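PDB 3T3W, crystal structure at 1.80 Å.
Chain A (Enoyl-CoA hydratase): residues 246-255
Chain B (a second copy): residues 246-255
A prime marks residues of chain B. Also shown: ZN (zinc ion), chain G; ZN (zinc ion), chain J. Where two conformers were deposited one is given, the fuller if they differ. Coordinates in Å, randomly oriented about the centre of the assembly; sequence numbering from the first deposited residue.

Chain A 246-255: QSVFDIHQTG
Chain B 246-255: QSVFDIHQTG

How do the two backbones lie against each other? Each stretch, 246-255, is helical throughout and belongs to a longer helix, with phi near -60° and psi between about -25° and -50°. The two helices run in broadly the same direction, their N-to-C axes 34° apart and 8.5 Å at closest approach. Register is nearly residue for residue: Ser247 CA lies 5.4 Å from Ser247′ CA, Ile251 CA 5.8 Å from Asp250′ CA, and Thr254 CA 5.6 Å from Thr254′ CA. Inside each helix, His252 N donates to Val248 O (2.8 Å; 2.9 Å for His252′ N to Val248′ O), and Gln253 N to Phe249 O at 3.0 Å in both copies.

Which side chains meet at the centre? The contact buries 395 Å² over both sides. Asp250 and Asp250′ point their CA-to-CB bonds toward the partner helix, and Asp250 CB sits 4.1 Å from Asp250′ CB. Both take chi1 m with chi2 near -60°. Each carboxylate also lies along an isoleucine: Asp250 OD2 is 3.3 Å from Ile251′ CG1, and Ile251 CG1 is 3.3 Å from Asp250′ OD2. The isoleucines are m,t.

How are the aspartates and serines accommodated at the contact? Two waters link the helices. Water 1 donates to Ser247 O (2.9 Å) and Asp250′ OD2 (2.8 Å) and accepts from Ser247 OG (2.6 Å). Water 2 repeats this with chains exchanged, donating to Ser247′ O (3.0 Å) and Asp250 OD2 (2.8 Å) and accepting from Ser247′ OG (2.5 Å). Thus each carboxylate reaches the opposite serine through water. Both serines are t, placing Ser247 OG 2.9 Å from Ser247′ OG.

What closes the contact toward the C-terminal end? The threonines meet through methyl groups, Thr254 CG2 to Thr254′ CG2 at 4.1 Å. Their p rotamers let Thr254 OG1 donate to Ile251 O (2.6 Å) and Thr254′ OG1 to Ile251′ O (2.5 Å), so each hydroxyl donates within its own helix and the methyl is left to face the partner. Each methyl also packs on the partner's glutamine, with Thr254 CG2 to Gln253′ CB and Gln253 CB to Thr254′ CG2 both 4.0 Å; beyond CB the glutamines, m,m, lead away.

Which side chains stay out of the pairing? Val248, Phe249 and His252, all t at chi1, make no contact with the other stretch, nor do their counterparts. His252 NE2 and His252′ NE2 instead each bind a separate zinc ion ZN at 2.0 Å.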

# COMPACT_ATOMS: atom_id res chain seq x y z
N GLN A 246 6.69 11.56 3.53
CA GLN A 246 7.80 11.81 2.65
C GLN A 246 7.37 12.46 1.32
O GLN A 246 8.03 13.41 0.83
CB GLN A 246 8.63 10.53 2.43
CG GLN A 246 9.25 9.96 3.70
CD GLN A 246 10.25 10.92 4.35
OE1 GLN A 246 10.84 11.79 3.70
NE2 GLN A 246 10.43 10.77 5.67
N SER A 247 6.29 11.95 0.73
CA SER A 247 5.80 12.48 -0.54
C SER A 247 5.46 13.95 -0.43
O SER A 247 5.86 14.76 -1.29
CB SER A 247 4.57 11.67 -0.97
OG SER A 247 4.29 11.87 -2.32
N VAL A 248 4.71 14.31 0.62
CA VAL A 248 4.27 15.69 0.76
C VAL A 248 5.42 16.63 1.11
O VAL A 248 5.42 17.80 0.71
CB VAL A 248 3.08 15.88 1.72
CG1 VAL A 248 2.68 17.38 1.74
CG2 VAL A 248 1.91 14.99 1.31
N PHE A 249 6.44 16.11 1.79
CA PHE A 249 7.64 16.95 2.03
C PHE A 249 8.16 17.52 0.70
O PHE A 249 8.50 18.70 0.61
CB PHE A 249 8.73 16.16 2.75
CG PHE A 249 9.94 17.00 3.08
CD1 PHE A 249 9.84 17.97 4.07
CD2 PHE A 249 11.10 16.90 2.37
CE1 PHE A 249 10.93 18.77 4.40
CE2 PHE A 249 12.17 17.73 2.67
CZ PHE A 249 12.08 18.65 3.70
N ASP A 250 8.26 16.69 -0.33
CA ASP A 250 8.68 17.15 -1.64
C ASP A 250 7.74 18.14 -2.31
O ASP A 250 8.19 19.13 -2.87
CB ASP A 250 8.97 15.97 -2.54
CG ASP A 250 10.16 15.18 -2.03
OD1 ASP A 250 11.26 15.83 -1.92
OD2 ASP A 250 10.02 13.96 -1.77
N ILE A 251 6.44 17.94 -2.14
CA ILE A 251 5.45 18.91 -2.60
C ILE A 251 5.66 20.26 -1.92
O ILE A 251 5.64 21.32 -2.58
CB ILE A 251 4.02 18.38 -2.34
CG1 ILE A 251 3.76 17.19 -3.24
CG2 ILE A 251 2.93 19.46 -2.59
CD1 ILE A 251 2.50 16.40 -2.87
N HIS A 252 5.88 20.23 -0.60
CA HIS A 252 6.16 21.44 0.18
C HIS A 252 7.37 22.16 -0.39
O HIS A 252 7.36 23.40 -0.57
CB HIS A 252 6.36 21.05 1.63
CG HIS A 252 6.77 22.19 2.53
ND1 HIS A 252 5.88 22.85 3.31
CD2 HIS A 252 8.00 22.79 2.75
CE1 HIS A 252 6.54 23.83 4.02
NE2 HIS A 252 7.83 23.78 3.68
N GLN A 253 8.43 21.41 -0.69
CA GLN A 253 9.62 22.00 -1.22
C GLN A 253 9.47 22.61 -2.60
O GLN A 253 10.16 23.60 -2.92
CB GLN A 253 10.77 21.00 -1.19
CG GLN A 253 11.09 20.56 0.22
CD GLN A 253 11.65 21.70 1.03
OE1 GLN A 253 12.31 22.57 0.48
NE2 GLN A 253 11.40 21.72 2.33
N THR A 254 8.57 22.09 -3.43
CA THR A 254 8.25 22.77 -4.69
C THR A 254 7.65 24.18 -4.43
O THR A 254 7.77 25.09 -5.25
CB THR A 254 7.33 21.95 -5.64
OG1 THR A 254 6.01 21.85 -5.10
CG2 THR A 254 7.88 20.56 -5.91
N GLY A 255 7.01 24.38 -3.27
CA GLY A 255 6.53 25.72 -2.92
C GLY A 255 7.67 26.70 -2.64
O GLY A 255 7.69 27.84 -3.13
N GLN B 246 3.67 9.71 -9.21
CA GLN B 246 3.32 11.04 -8.75
C GLN B 246 4.32 11.61 -7.72
O GLN B 246 4.71 12.84 -7.79
CB GLN B 246 1.87 11.03 -8.21
CG GLN B 246 0.78 10.70 -9.25
CD GLN B 246 0.73 11.67 -10.43
OE1 GLN B 246 1.07 12.85 -10.30
NE2 GLN B 246 0.25 11.17 -11.58
N SER B 247 4.75 10.77 -6.77
CA SER B 247 5.69 11.20 -5.76
C SER B 247 6.99 11.67 -6.41
O SER B 247 7.54 12.75 -6.05
CB SER B 247 5.96 10.04 -4.77
OG SER B 247 6.52 10.52 -3.57
N VAL B 248 7.50 10.89 -7.35
CA VAL B 248 8.80 11.22 -7.96
C VAL B 248 8.70 12.43 -8.87
O VAL B 248 9.66 13.18 -9.02
CB VAL B 248 9.48 10.01 -8.64
CG1 VAL B 248 10.87 10.43 -9.18
CG2 VAL B 248 9.66 8.86 -7.63
N PHE B 249 7.54 12.67 -9.44
CA PHE B 249 7.39 13.88 -10.24
C PHE B 249 7.72 15.10 -9.36
O PHE B 249 8.38 16.03 -9.79
CB PHE B 249 5.99 14.00 -10.82
CG PHE B 249 5.83 15.21 -11.71
CD1 PHE B 249 6.46 15.24 -12.94
CD2 PHE B 249 5.10 16.29 -11.32
CE1 PHE B 249 6.33 16.32 -13.77
CE2 PHE B 249 4.99 17.40 -12.14
CZ PHE B 249 5.59 17.40 -13.36
N ASP B 250 7.28 15.10 -8.12
CA ASP B 250 7.59 16.22 -7.23
C ASP B 250 9.06 16.30 -6.85
O ASP B 250 9.60 17.41 -6.76
CB ASP B 250 6.70 16.20 -5.98
CG ASP B 250 5.27 16.47 -6.32
OD1 ASP B 250 5.00 17.58 -6.87
OD2 ASP B 250 4.40 15.62 -6.02
N ILE B 251 9.70 15.15 -6.68
CA ILE B 251 11.16 15.10 -6.47
C ILE B 251 11.95 15.72 -7.64
O ILE B 251 12.84 16.56 -7.45
CB ILE B 251 11.61 13.67 -6.19
CG1 ILE B 251 11.01 13.21 -4.85
CG2 ILE B 251 13.14 13.55 -6.19
CD1 ILE B 251 11.15 11.71 -4.59
N HIS B 252 11.55 15.35 -8.84
CA HIS B 252 12.13 15.89 -10.06
C HIS B 252 11.99 17.38 -10.08
O HIS B 252 12.96 18.13 -10.38
CB HIS B 252 11.42 15.23 -11.25
CG HIS B 252 11.83 15.76 -12.58
ND1 HIS B 252 12.73 15.11 -13.39
CD2 HIS B 252 11.45 16.91 -13.27
CE1 HIS B 252 12.89 15.82 -14.52
NE2 HIS B 252 12.13 16.92 -14.46
N GLN B 253 10.81 17.86 -9.73
CA GLN B 253 10.61 19.28 -9.76
C GLN B 253 11.46 20.05 -8.73
O GLN B 253 11.80 21.23 -8.99
CB GLN B 253 9.12 19.62 -9.63
CG GLN B 253 8.29 19.10 -10.79
CD GLN B 253 8.69 19.76 -12.09
OE1 GLN B 253 9.08 20.92 -12.09
NE2 GLN B 253 8.62 19.01 -13.18
N THR B 254 11.79 19.44 -7.58
CA THR B 254 12.72 20.12 -6.64
C THR B 254 14.08 20.36 -7.34
O THR B 254 14.78 21.31 -6.99
CB THR B 254 12.91 19.35 -5.31
OG1 THR B 254 13.54 18.08 -5.54
CG2 THR B 254 11.57 19.16 -4.63
N GLY B 255 14.44 19.50 -8.29
CA GLY B 255 15.70 19.64 -9.06
C GLY B 255 15.65 20.89 -9.90
O GLY B 255 16.55 21.72 -9.83
ZN ZN G . 9.27 24.90 4.58
ZN ZN J . 11.89 18.26 -15.96
O HOH W 1 4.85 13.92 -3.83
O HOH W 2 8.06 12.47 -3.14
O HOH W 3 7.97 26.47 5.18
O HOH W 4 13.84 17.95 -16.84